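Local coordinates for protein sgbp-b (Bacteroides uniformis, PDB 7K44) that probably binds xyloglucan at the cell surface, as a surface glycan-binding protein encoded in a xyloglucan utilization locus of this gut bacterium, at residues A[43-48]-A[96-101]; A[248-253]-A[368-373]; A[298-303]-A[361-366]. All coordinates share one frame; numbering follows the deposited sequence. Where two conformers were deposited one is given.

Contact 1 of 3, residues A[43-48]-A[96-101]; sequences VETGTP and APAGLI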
loop_
_atom_site.group_PDB
_atom_site.type_symbol
_atom_site.label_atom_id
_atom_site.label_comp_id
_atom_site.label_asym_id
_atom_site.label_seq_id
_atom_site.Cartn_x
_atom_site.Cartn_y
_atom_site.Cartn_z
ATOM N N VAL A 43 22.321 9.129 -18.543
ATOM C CA VAL A 43 23.337 8.329 -19.212
ATOM C C VAL A 43 24.076 9.246 -20.181
ATOM O O VAL A 43 23.503 9.709 -21.170
ATOM C CB VAL A 43 22.719 7.130 -19.935
ATOM C CG1 VAL A 43 23.806 6.290 -20.567
ATOM C CG2 VAL A 43 21.882 6.298 -18.955
ATOM N N GLU A 44 25.336 9.523 -19.880
ATOM C CA GLU A 44 26.207 10.336 -20.713
ATOM C C GLU A 44 27.242 9.441 -21.380
ATOM O O GLU A 44 27.370 8.253 -21.074
ATOM C CB GLU A 44 26.928 11.395 -19.868
ATOM C CG GLU A 44 26.025 12.256 -18.985
ATOM C CD GLU A 44 25.298 13.346 -19.758
ATOM O OE1 GLU A 44 24.393 13.988 -19.181
ATOM O OE2 GLU A 44 25.630 13.560 -20.946
ATOM N N THR A 45 27.986 10.023 -22.316
ATOM C CA THR A 45 29.104 9.301 -22.897
ATOM C C THR A 45 30.014 8.776 -21.795
ATOM O O THR A 45 30.444 9.520 -20.910
ATOM C CB THR A 45 29.885 10.230 -23.830
ATOM O OG1 THR A 45 28.987 10.776 -24.805
ATOM C CG2 THR A 45 30.996 9.464 -24.553
ATOM N N GLY A 46 30.292 7.475 -21.848
ATOM C CA GLY A 46 31.156 6.844 -20.877
ATOM C C GLY A 46 30.460 6.309 -19.646
ATOM O O GLY A 46 31.099 5.595 -18.867
ATOM N N THR A 47 29.188 6.627 -19.435
ATOM C CA THR A 47 28.482 6.111 -18.264
ATOM C C THR A 47 28.430 4.587 -18.315
ATOM O O THR A 47 28.004 4.020 -19.324
ATOM C CB THR A 47 27.058 6.659 -18.217
ATOM O OG1 THR A 47 27.109 8.076 -18.032
ATOM C CG2 THR A 47 26.295 6.028 -17.054
ATOM N N PRO A 48 28.810 3.892 -17.246
ATOM C CA PRO A 48 28.728 2.429 -17.267
ATOM C C PRO A 48 27.287 1.953 -17.214
ATOM O O PRO A 48 26.456 2.501 -16.485
ATOM C CB PRO A 48 29.483 2.013 -15.994
ATOM C CG PRO A 48 30.266 3.209 -15.591
ATOM C CD PRO A 48 29.489 4.396 -16.043
ATOM N N ALA A 96 28.758 3.731 -22.008
ATOM C CA ALA A 96 27.853 4.265 -23.019
ATOM C C ALA A 96 28.650 4.887 -24.160
ATOM O O ALA A 96 29.539 5.712 -23.909
ATOM C CB ALA A 96 26.953 5.334 -22.408
ATOM N N PRO A 97 28.355 4.538 -25.410
ATOM C CA PRO A 97 29.057 5.158 -26.540
ATOM C C PRO A 97 28.669 6.620 -26.706
ATOM O O PRO A 97 27.653 7.092 -26.190
ATOM C CB PRO A 97 28.599 4.326 -27.745
ATOM C CG PRO A 97 27.294 3.723 -27.312
ATOM C CD PRO A 97 27.412 3.492 -25.835
ATOM N N ALA A 98 29.521 7.346 -27.433
ATOM C CA ALA A 98 29.203 8.721 -27.780
ATOM C C ALA A 98 28.044 8.764 -28.775
ATOM O O ALA A 98 27.774 7.803 -29.505
ATOM C CB ALA A 98 30.427 9.422 -28.369
ATOM N N GLY A 99 27.346 9.896 -28.787
ATOM C CA GLY A 99 26.227 10.068 -29.696
ATOM C C GLY A 99 25.045 9.193 -29.370
ATOM O O GLY A 99 24.339 8.741 -30.279
ATOM N N LEU A 100 24.812 8.939 -28.085
ATOM C CA LEU A 100 23.756 8.028 -27.673
ATOM C C LEU A 100 22.379 8.600 -27.985
ATOM O O LEU A 100 22.117 9.790 -27.786
ATOM C CB LEU A 100 23.880 7.773 -26.173
ATOM C CG LEU A 100 23.003 6.666 -25.599
ATOM C CD1 LEU A 100 23.179 5.384 -26.382
ATOM C CD2 LEU A 100 23.356 6.463 -24.138
ATOM N N ILE A 101 21.490 7.731 -28.470
ATOM C CA ILE A 101 20.114 8.136 -28.720
ATOM C C ILE A 101 19.437 8.537 -27.408
ATOM O O ILE A 101 19.830 8.118 -26.313
ATOM C CB ILE A 101 19.344 7.000 -29.408
ATOM C CG1 ILE A 101 19.263 5.787 -28.485
ATOM C CG2 ILE A 101 20.006 6.624 -30.726
ATOM C CD1 ILE A 101 18.340 4.708 -28.977
HETATM O O HOH W 1 26.595 9.505 -25.448
#
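Gly46 and Ala96 are joined by a backbone hydrogen bond, Gly46 N to Ala96 O, of 2.8 Å. It is nearly straight, at 167°, and meets the oxygen on a lone pair in the carbonyl plane. Ala96 N in turn gives a 2.8 Å bond to Thr47 O. That donor stands above the carbonyl plane, and the bond is more bent. The 43-48 loop thus takes hold of Ala96 at both its N-H and its C=O.

Water 1 adds a bridge further along. It lies 2.8 Å from Thr45 OG1, donates to Pro97 O and accepts from Leu100 N. Thr45 also packs on Ala98, with its methyl CG2 3.9 Å from Ala98 CB.

The apolar contacts centre on the buried Val43 and Ala96. With CG1 anti to its backbone N (chi1 -178°), Val43 puts that methyl against two partners. Leu100 CD2 is 3.6 Å from Val43 CG1, and the Ala96 methyl touches the same carbon. Ala96 CB also lies 3.2 Å from Glu44 O and faces the turn. Leu49 of strand 48-54 backs both Val43 and Ala96.

The turn is held from within. Thr47 N bonds to Glu44 O, and Glu44 N donates to Thr47 OG1 at 2.9 Å. Gly46 has a positive phi, at which a CB would jam against the preceding carbonyl oxygen. Glu44 to Thr47 form a type II beta turn, which here ties two loops together at one end of an N-terminal beta sandwich of two antiparallel four-stranded sheets.

Contact 2 of 3, residues A[248-253]-A[368-373]; sequences SGELSA and NGPYNI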
loop_
_atom_site.group_PDB
_atom_site.type_symbol
_atom_site.label_atom_id
_atom_site.label_comp_id
_atom_site.label_asym_id
_atom_site.label_seq_id
_atom_site.Cartn_x
_atom_site.Cartn_y
_atom_site.Cartn_z
ATOM N N SER A 248 -11.734 -11.340 20.798
ATOM C CA SER A 248 -10.974 -12.583 20.846
ATOM C C SER A 248 -11.739 -13.637 21.630
ATOM O O SER A 248 -12.582 -13.322 22.473
ATOM C CB SER A 248 -9.579 -12.381 21.448
ATOM O OG SER A 248 -9.662 -12.168 22.843
ATOM N N GLY A 249 -11.416 -14.898 21.346
ATOM C CA GLY A 249 -11.951 -16.027 22.076
ATOM C C GLY A 249 -12.340 -17.140 21.133
ATOM O O GLY A 249 -12.003 -17.128 19.952
ATOM N N GLU A 250 -13.072 -18.118 21.658
ATOM C CA GLU A 250 -13.516 -19.258 20.870
ATOM C C GLU A 250 -14.935 -19.001 20.382
ATOM O O GLU A 250 -15.836 -18.737 21.186
ATOM C CB GLU A 250 -13.444 -20.555 21.676
ATOM C CG GLU A 250 -13.711 -21.798 20.847
ATOM C CD GLU A 250 -13.565 -23.072 21.653
ATOM O OE1 GLU A 250 -12.468 -23.302 22.204
ATOM O OE2 GLU A 250 -14.550 -23.835 21.747
ATOM N N LEU A 251 -15.124 -19.078 19.069
ATOM C CA LEU A 251 -16.390 -18.773 18.413
ATOM C C LEU A 251 -16.960 -20.078 17.881
ATOM O O LEU A 251 -16.420 -20.657 16.936
ATOM C CB LEU A 251 -16.165 -17.774 17.276
ATOM C CG LEU A 251 -17.360 -17.403 16.396
ATOM C CD1 LEU A 251 -18.599 -17.033 17.228
ATOM C CD2 LEU A 251 -16.976 -16.257 15.453
ATOM N N SER A 252 -18.045 -20.537 18.491
ATOM C CA SER A 252 -18.619 -21.826 18.147
ATOM C C SER A 252 -19.413 -21.738 16.848
ATOM O O SER A 252 -19.663 -20.660 16.298
ATOM C CB SER A 252 -19.548 -22.292 19.263
ATOM O OG SER A 252 -20.645 -21.402 19.367
ATOM N N ALA A 253 -19.815 -22.906 16.355
ATOM C CA ALA A 253 -20.755 -22.961 15.254
ATOM C C ALA A 253 -22.129 -22.479 15.711
ATOM O O ALA A 253 -22.464 -22.496 16.906
ATOM C CB ALA A 253 -20.862 -24.392 14.725
ATOM N N ASN A 368 -19.830 -24.217 10.587
ATOM C CA ASN A 368 -18.390 -24.364 10.736
ATOM C C ASN A 368 -17.914 -23.874 12.096
ATOM O O ASN A 368 -18.524 -23.000 12.716
ATOM C CB ASN A 368 -17.677 -23.586 9.635
ATOM C CG ASN A 368 -18.115 -24.018 8.253
ATOM O OD1 ASN A 368 -18.075 -25.205 7.921
ATOM N ND2 ASN A 368 -18.561 -23.065 7.451
ATOM N N GLY A 369 -16.807 -24.449 12.557
ATOM C CA GLY A 369 -16.252 -24.097 13.841
ATOM C C GLY A 369 -16.008 -25.306 14.724
ATOM O O GLY A 369 -16.225 -26.452 14.317
ATOM N N PRO A 370 -15.552 -25.076 15.964
ATOM C CA PRO A 370 -15.285 -23.742 16.520
ATOM C C PRO A 370 -14.011 -23.116 15.945
ATOM O O PRO A 370 -13.165 -23.825 15.389
ATOM C CB PRO A 370 -15.113 -24.013 18.015
ATOM C CG PRO A 370 -14.664 -25.434 18.094
ATOM C CD PRO A 370 -15.324 -26.145 16.952
ATOM N N TYR A 371 -13.893 -21.798 16.061
ATOM C CA TYR A 371 -12.738 -21.061 15.572
ATOM C C TYR A 371 -12.140 -20.241 16.700
ATOM O O TYR A 371 -12.867 -19.621 17.485
ATOM C CB TYR A 371 -13.149 -20.060 14.502
ATOM C CG TYR A 371 -13.556 -20.644 13.184
ATOM C CD1 TYR A 371 -12.602 -21.164 12.312
ATOM C CD2 TYR A 371 -14.878 -20.640 12.778
ATOM C CE1 TYR A 371 -12.964 -21.683 11.087
ATOM C CE2 TYR A 371 -15.251 -21.159 11.550
ATOM C CZ TYR A 371 -14.283 -21.679 10.707
ATOM O OH TYR A 371 -14.650 -22.191 9.482
ATOM N N ASN A 372 -10.814 -20.224 16.775
ATOM C CA ASN A 372 -10.126 -19.284 17.645
ATOM C C ASN A 372 -10.015 -17.947 16.918
ATOM O O ASN A 372 -9.502 -17.885 15.797
ATOM C CB ASN A 372 -8.743 -19.816 18.017
ATOM C CG ASN A 372 -7.933 -18.818 18.819
ATOM O OD1 ASN A 372 -8.452 -18.170 19.730
ATOM N ND2 ASN A 372 -6.657 -18.677 18.477
ATOM N N ILE A 373 -10.513 -16.886 17.546
ATOM C CA ILE A 373 -10.544 -15.548 16.966
ATOM C C ILE A 373 -9.615 -14.649 17.768
ATOM O O ILE A 373 -9.613 -14.693 19.003
ATOM C CB ILE A 373 -11.983 -14.993 17.009
ATOM C CG1 ILE A 373 -12.938 -15.905 16.237
ATOM C CG2 ILE A 373 -12.027 -13.546 16.493
ATOM C CD1 ILE A 373 -12.600 -16.069 14.755
#
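Leu251 N donates to Tyr371 O in a 2.8 Å hydrogen bond that is almost straight, at 171°. Tyr371 N returns a bond to Leu251 O, so these two residues form an antiparallel hydrogen-bonded pair. Gly249 and Ile373 form the next such pair. Ile373 N reaches Gly249 O at 2.8 Å, and Gly249 N bonds back to Ile373 O. Glu250 and Asn372 are the non-hydrogen-bonded pair between them. Gly249 has a positive phi that suits glycine, and the chain turns a corner there.

Beyond Leu251 the ladder gives way to CA-H...O contacts. Pro370 CA lies 3.3 Å from Leu251 O, and Ala253 CA approaches Asn368 O. A cis peptide bond precedes Pro370. A CB on Gly369 would be tight against Ala253 N, so the close approach depends on glycine here.

Two side-chain groups flank the ladder. Glu250 lies alongside Pro370, pointing the same way. Glu250 carries its CG away from the backbone N (chi1 -172°) and runs extended, which brings OE2 to 3.8 Å from Pro370 CB. On the other face Leu251 and Ile373 pack at a slant, Leu251 CB 3.9 Å from Ile373 CG1. Both of these residues are buried.

Trp258 of strand 255-264 packs on both Leu251 and Ile373. Strand 357-364, of the five-stranded sheet, packs against them through side chains: Met362 touches Ile373, and Asn364 touches Leu251. Asn364 ND2 also bonds both Ser252 O and Asn368 O. The short strand 250-251 thus edges the start of strand 371-384 and sits against the five-stranded sheet.

Contact 3 of 3, residues A[298-303]-A[361-366]; sequences GPVFRI and QMTNPS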
loop_
_atom_site.group_PDB
_atom_site.type_symbol
_atom_site.label_atom_id
_atom_site.label_comp_id
_atom_site.label_asym_id
_atom_site.label_seq_id
_atom_site.Cartn_x
_atom_site.Cartn_y
_atom_site.Cartn_z
ATOM N N GLY A 298 -17.465 -18.710 7.708
ATOM C CA GLY A 298 -18.499 -18.716 8.716
ATOM C C GLY A 298 -18.598 -17.392 9.452
ATOM O O GLY A 298 -19.595 -16.669 9.355
ATOM N N PRO A 299 -17.562 -17.056 10.217
ATOM C CA PRO A 299 -17.608 -15.824 11.020
ATOM C C PRO A 299 -17.691 -14.569 10.159
ATOM O O PRO A 299 -16.961 -14.414 9.177
ATOM C CB PRO A 299 -16.301 -15.878 11.816
ATOM C CG PRO A 299 -16.004 -17.354 11.928
ATOM C CD PRO A 299 -16.433 -17.921 10.593
ATOM N N VAL A 300 -18.583 -13.660 10.553
ATOM C CA VAL A 300 -18.849 -12.443 9.800
ATOM C C VAL A 300 -19.056 -11.286 10.764
ATOM O O VAL A 300 -19.506 -11.473 11.900
ATOM C CB VAL A 300 -20.080 -12.579 8.881
ATOM C CG1 VAL A 300 -19.759 -13.482 7.677
ATOM C CG2 VAL A 300 -21.293 -13.117 9.640
ATOM N N PHE A 301 -18.748 -10.081 10.293
ATOM C CA PHE A 301 -19.042 -8.862 11.025
ATOM C C PHE A 301 -20.201 -8.132 10.378
ATOM O O PHE A 301 -20.356 -8.123 9.154
ATOM C CB PHE A 301 -17.864 -7.892 11.000
ATOM C CG PHE A 301 -16.802 -8.209 11.981
ATOM C CD1 PHE A 301 -15.789 -9.087 11.651
ATOM C CD2 PHE A 301 -16.827 -7.649 13.249
ATOM C CE1 PHE A 301 -14.795 -9.399 12.571
ATOM C CE2 PHE A 301 -15.831 -7.952 14.161
ATOM C CZ PHE A 301 -14.824 -8.825 13.822
ATOM N N ARG A 302 -20.991 -7.480 11.207
ATOM C CA ARG A 302 -21.827 -6.401 10.728
ATOM C C ARG A 302 -21.388 -5.102 11.383
ATOM O O ARG A 302 -20.795 -5.093 12.474
ATOM C CB ARG A 302 -23.315 -6.664 10.950
ATOM C CG ARG A 302 -23.789 -6.364 12.327
ATOM C CD ARG A 302 -25.306 -6.338 12.323
ATOM N NE ARG A 302 -25.836 -6.410 13.672
ATOM C CZ ARG A 302 -27.009 -5.911 14.050
ATOM N NH1 ARG A 302 -27.791 -5.280 13.175
ATOM N NH2 ARG A 302 -27.393 -6.031 15.309
ATOM N N ILE A 303 -21.650 -4.008 10.687
ATOM C CA ILE A 303 -21.302 -2.669 11.130
ATOM C C ILE A 303 -22.538 -1.801 10.980
ATOM O O ILE A 303 -23.251 -1.894 9.976
ATOM C CB ILE A 303 -20.127 -2.114 10.299
ATOM C CG1 ILE A 303 -18.921 -3.058 10.409
ATOM C CG2 ILE A 303 -19.804 -0.681 10.705
ATOM C CD1 ILE A 303 -17.610 -2.471 10.003
ATOM N N GLN A 361 -20.213 -6.015 15.145
ATOM C CA GLN A 361 -20.632 -7.240 15.820
ATOM C C GLN A 361 -20.232 -8.460 15.013
ATOM O O GLN A 361 -20.493 -8.523 13.805
ATOM C CB GLN A 361 -22.138 -7.269 16.058
ATOM C CG GLN A 361 -22.646 -6.046 16.764
ATOM C CD GLN A 361 -24.127 -6.116 17.059
ATOM O OE1 GLN A 361 -24.850 -6.915 16.465
ATOM N NE2 GLN A 361 -24.588 -5.292 18.004
ATOM N N MET A 362 -19.600 -9.425 15.680
ATOM C CA MET A 362 -19.138 -10.651 15.041
ATOM C C MET A 362 -20.019 -11.819 15.462
ATOM O O MET A 362 -20.315 -11.982 16.653
ATOM C CB MET A 362 -17.682 -10.939 15.401
ATOM C CG MET A 362 -17.096 -12.077 14.572
ATOM S SD MET A 362 -15.365 -12.376 14.996
ATOM C CE MET A 362 -14.714 -12.962 13.440
ATOM N N THR A 363 -20.441 -12.617 14.485
ATOM C CA THR A 363 -21.255 -13.809 14.687
ATOM C C THR A 363 -20.709 -14.921 13.800
ATOM O O THR A 363 -19.841 -14.692 12.956
ATOM C CB THR A 363 -22.736 -13.554 14.357
ATOM O OG1 THR A 363 -22.866 -13.151 12.982
ATOM C CG2 THR A 363 -23.336 -12.472 15.267
ATOM N N ASN A 364 -21.215 -16.140 13.991
ATOM C CA ASN A 364 -20.880 -17.272 13.121
ATOM C C ASN A 364 -22.160 -18.019 12.777
ATOM O O ASN A 364 -22.442 -19.085 13.341
ATOM C CB ASN A 364 -19.834 -18.189 13.757
ATOM C CG ASN A 364 -19.466 -19.363 12.865
ATOM O OD1 ASN A 364 -19.681 -19.325 11.654
ATOM N ND2 ASN A 364 -18.933 -20.417 13.466
ATOM N N PRO A 365 -22.968 -17.481 11.859
ATOM C CA PRO A 365 -24.228 -18.136 11.454
ATOM C C PRO A 365 -23.991 -19.279 10.470
ATOM O O PRO A 365 -24.474 -19.270 9.338
ATOM C CB PRO A 365 -25.002 -16.977 10.820
ATOM C CG PRO A 365 -23.921 -16.157 10.169
ATOM C CD PRO A 365 -22.731 -16.235 11.107
ATOM N N SER A 366 -23.244 -20.286 10.910
ATOM C CA SER A 366 -22.824 -21.351 10.009
ATOM C C SER A 366 -22.560 -22.618 10.805
ATOM O O SER A 366 -22.406 -22.590 12.025
ATOM C CB SER A 366 -21.549 -20.978 9.232
ATOM O OG SER A 366 -20.378 -21.318 9.954
HETATM O O HOH W 2 -22.362 -10.538 12.290
#
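Met362 packs over a face of the Phe301 ring. Its CB stands 4.0 Å from the ring centroid, offset toward the rim. The sulfur SD sits obliquely to the ring at 4.4 Å from the centroid, a Met-aromatic contact. Its chain turns at chi3 (-149°), which sets CE 3.7 Å from both Phe301 CE1 and Pro299 CB. Met375 of strand 371-384 closes on Met362 and Phe301.

The backbones form an antiparallel ladder. Val300 and Thr363, like Arg302 and Gln361, exchange paired hydrogen bonds; Arg302 N to Gln361 O is 2.8 Å. At the loop end, Ser366 OG donates to Asn364 OD1, and Val300 CG2 touches Pro365 CD.

On the face away from Phe301, water 2 donates to Val300 O and lies 2.7 Å from Thr363 OG1. Here Arg302 grips Gln361 OE1 side-on, with NE at 3.0 Å and NH2 at 2.9 Å. OE1 lies near the guanidinium plane, but both donors stand above the same face of the amide, whose plane is turned 69° from the guanidinium. Glu309 makes a salt bridge to NH2, while Gln262 accepts from Gln361 NE2. With an alanine at Arg302, Gln361 OE1 would probably lose both donors, and Glu309 its positive mate.

These are neighbouring strands of a five-stranded antiparallel sheet in the beta sandwich of the xyloglucan-binding domain, with Phe301 and Met362 on the apolar face and a mostly polar face opposite.

How the contacts relate
Contacts 2 and 3 are neighbours at one end of the xyloglucan-binding domain, their centres 11 Å apart. They join directly: the Tyr371 ring packs on Pro299, with CD2 3.6 Å from Pro299 CG, and Ala253 CB meets Ser366 O at the same distance. Strands 357-364 and 371-384 follow one another in the chain. Both segments of contact 3 fall within the span that contact 2 closes. Contact 1 stands alone in the N-terminal sandwich, across the chain's centre. Its centre is about 64 Å from that of contact 2 and 63 Å from that of contact 3. The calcium ligand Asp378 lies further along the strand that contact 2 begins.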